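Local coordinates for putative nisin-resistance protein (Streptococcus agalactiae 515, PDB 4Y68) that is probably an S41-family peptidase lipoprotein that recognises the lantibiotic nisin and confers resistance by cleaving it, at residues Lys131-Ser135 with Glu202-Ile206. Numbering follows the deposited sequence.
Sequences KRSIS and EALKI
The carbonyl oxygen of A203 is gripped by two donors: the ammonium of K131, with NZ 3.0 Å from A203 O, and a water that donates to it. NZ approaches well off the C=O direction (C=O...N 126°), tilted 24° from the carbonyl plane. K131 gets there by running outward with CG anti to the backbone N and then turning at its last torsion, chi4 -79°. The same water donates to S135 OG at 2.9 Å, linking the hydroxyl to A203 O. S135 OG itself donates back one helical turn to K131 O, which also accepts S135 N; the two donors arrive from opposite faces of the carbonyl plane. A second water donates to S135 O and, at 2.7 Å, to L204 O, so one water bridges backbone to backbone, and the other side chain to backbone. In the S41 peptidase fold this joins the first turn of helix 131-147, the helix of the beta-alpha-beta crossover from strand 118-122 to strand 152-156, to the loop between strands 191-195 and 218-222. Beneath the polar layer, L204 CD2 lies 3.6 Å from I134 CD1, the two side chains crossing at about a right angle; P167 and I166 of helix 165-171 touch I134 and L204, respectively. On the exposed side, K131 NZ and K205 NZ stand 5.3 Å apart, a probably mildly repulsive pair.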
ATOM      1  N   LYS A 131      16.616   5.126   0.223  1.00 35.31           N
ATOM      2  CA  LYS A 131      16.498   5.874   1.475  1.00 35.09           C
ATOM      3  C   LYS A 131      16.345   7.383   1.289  1.00 34.36           C
ATOM      4  O   LYS A 131      15.625   8.049   2.044  1.00 32.83           O
ATOM      5  CB  LYS A 131      17.734   5.580   2.327  1.00 35.21           C
ATOM      6  CG  LYS A 131      17.677   5.957   3.791  1.00 38.43           C
ATOM      7  CD  LYS A 131      19.001   5.535   4.456  1.00 37.25           C
ATOM      8  CE  LYS A 131      18.874   5.319   5.965  1.00 40.52           C
ATOM      9  NZ  LYS A 131      18.869   6.558   6.795  1.00 43.42           N
ATOM     10  N   ARG A 132      17.038   7.927   0.298  1.00 32.36           N
ATOM     11  CA  ARG A 132      17.040   9.373   0.101  1.00 37.39           C
ATOM     12  C   ARG A 132      15.674   9.846  -0.359  1.00 30.26           C
ATOM     13  O   ARG A 132      15.117  10.774   0.217  1.00 31.96           O
ATOM     14  CB  ARG A 132      18.120   9.802  -0.902  1.00 36.52           C
ATOM     15  CG  ARG A 132      18.153  11.315  -1.143  1.00 45.80           C
ATOM     16  CD  ARG A 132      19.335  11.772  -2.020  1.00 55.42           C
ATOM     17  NE  ARG A 132      20.581  11.906  -1.260  1.00 65.84           N
ATOM     18  CZ  ARG A 132      21.573  11.016  -1.272  1.00 68.94           C
ATOM     19  NH1 ARG A 132      21.479   9.916  -2.017  1.00 65.80           N
ATOM     20  NH2 ARG A 132      22.666  11.225  -0.543  1.00 56.44           N
ATOM     21  N   SER A 133      15.140   9.192  -1.385  1.00 29.89           N
ATOM     22  CA  SER A 133      13.833   9.544  -1.921  1.00 30.48           C
ATOM     23  C   SER A 133      12.734   9.435  -0.875  1.00 29.53           C
ATOM     24  O   SER A 133      11.862  10.306  -0.790  1.00 25.91           O
ATOM     25  CB  SER A 133      13.468   8.651  -3.109  1.00 32.37           C
ATOM     26  OG  SER A 133      14.455   8.672  -4.112  1.00 30.89           O
ATOM     27  N   ILE A 134      12.743   8.344  -0.110  1.00 27.78           N
ATOM     28  CA  ILE A 134      11.628   8.108   0.798  1.00 27.80           C
ATOM     29  C   ILE A 134      11.740   9.043   1.973  1.00 25.44           C
ATOM     30  O   ILE A 134      10.732   9.409   2.546  1.00 27.82           O
ATOM     31  CB  ILE A 134      11.537   6.642   1.312  1.00 28.49           C
ATOM     32  CG1 ILE A 134      12.717   6.307   2.215  1.00 31.84           C
ATOM     33  CG2 ILE A 134      11.379   5.654   0.153  1.00 27.83           C
ATOM     34  CD1 ILE A 134      12.620   4.917   2.864  1.00 34.06           C
ATOM     35  N   SER A 135      12.961   9.446   2.322  1.00 26.96           N
ATOM     36  CA  SER A 135      13.165  10.423   3.395  1.00 27.21           C
ATOM     37  C   SER A 135      12.798  11.861   2.954  1.00 26.67           C
ATOM     38  O   SER A 135      12.314  12.679   3.748  1.00 25.67           O
ATOM     39  CB  SER A 135      14.616  10.377   3.880  1.00 32.51           C
ATOM     40  OG  SER A 135      14.973   9.059   4.292  1.00 36.67           O
ATOM     41  N   GLU A 202      13.344   5.107  11.981  1.00 40.53           N
ATOM     42  CA  GLU A 202      14.775   5.375  12.120  1.00 36.45           C
ATOM     43  C   GLU A 202      15.400   5.649  10.743  1.00 39.77           C
ATOM     44  O   GLU A 202      16.111   6.629  10.565  1.00 43.23           O
ATOM     45  CB  GLU A 202      15.483   4.205  12.825  1.00 40.64           C
ATOM     46  CG  GLU A 202      15.206   4.090  14.353  1.00 35.52           C
ATOM     47  CD  GLU A 202      13.821   3.502  14.689  1.00 39.03           C
ATOM     48  OE1 GLU A 202      13.175   2.906  13.796  1.00 37.63           O
ATOM     49  OE2 GLU A 202      13.371   3.646  15.850  1.00 40.01           O
ATOM     50  N   ALA A 203      15.105   4.792   9.772  1.00 38.44           N
ATOM     51  CA  ALA A 203      15.533   4.993   8.394  1.00 35.80           C
ATOM     52  C   ALA A 203      15.164   6.370   7.794  1.00 37.83           C
ATOM     53  O   ALA A 203      15.897   6.894   6.972  1.00 38.77           O
ATOM     54  CB  ALA A 203      14.959   3.912   7.531  1.00 39.51           C
ATOM     55  N   LEU A 204      14.026   6.933   8.184  1.00 35.14           N
ATOM     56  CA  LEU A 204      13.597   8.229   7.680  1.00 33.88           C
ATOM     57  C   LEU A 204      14.197   9.376   8.505  1.00 37.16           C
ATOM     58  O   LEU A 204      13.901  10.547   8.257  1.00 35.50           O
ATOM     59  CB  LEU A 204      12.076   8.325   7.704  1.00 28.59           C
ATOM     60  CG  LEU A 204      11.304   7.119   7.159  1.00 31.23           C
ATOM     61  CD1 LEU A 204       9.793   7.308   7.301  1.00 26.17           C
ATOM     62  CD2 LEU A 204      11.676   6.862   5.714  1.00 30.08           C
ATOM     63  N   LYS A 205      15.017   9.014   9.491  1.00 34.53           N
ATOM     64  CA  LYS A 205      15.520   9.937  10.518  1.00 37.32           C
ATOM     65  C   LYS A 205      14.399  10.777  11.103  1.00 36.27           C
ATOM     66  O   LYS A 205      14.519  11.989  11.218  1.00 45.42           O
ATOM     67  CB  LYS A 205      16.625  10.852   9.965  1.00 34.04           C
ATOM     68  CG  LYS A 205      17.676  10.124   9.109  1.00 37.83           C
ATOM     69  CD  LYS A 205      19.013  10.868   9.105  1.00 45.94           C
ATOM     70  CE  LYS A 205      19.984  10.282   8.087  1.00 50.04           C
ATOM     71  NZ  LYS A 205      21.240  11.098   7.957  1.00 52.46           N
ATOM     72  N   ILE A 206      13.300  10.119  11.448  1.00 42.15           N
ATOM     73  CA  ILE A 206      12.196  10.753  12.149  1.00 36.55           C
ATOM     74  C   ILE A 206      12.124  10.166  13.554  1.00 38.12           C
ATOM     75  O   ILE A 206      12.304   8.967  13.739  1.00 40.80           O
ATOM     76  CB  ILE A 206      10.861  10.537  11.426  1.00 34.69           C
ATOM     77  CG1 ILE A 206      10.839  11.281  10.093  1.00 35.22           C
ATOM     78  CG2 ILE A 206       9.702  10.985  12.305  1.00 37.62           C
ATOM     79  CD1 ILE A 206       9.491  11.240   9.408  1.00 31.96           C
TER
HETATM   80  O   HOH W   1      12.271  12.097   6.838  1.00 26.40           O
HETATM   81  O   HOH W   2      17.258   9.295   5.998  1.00 32.08           O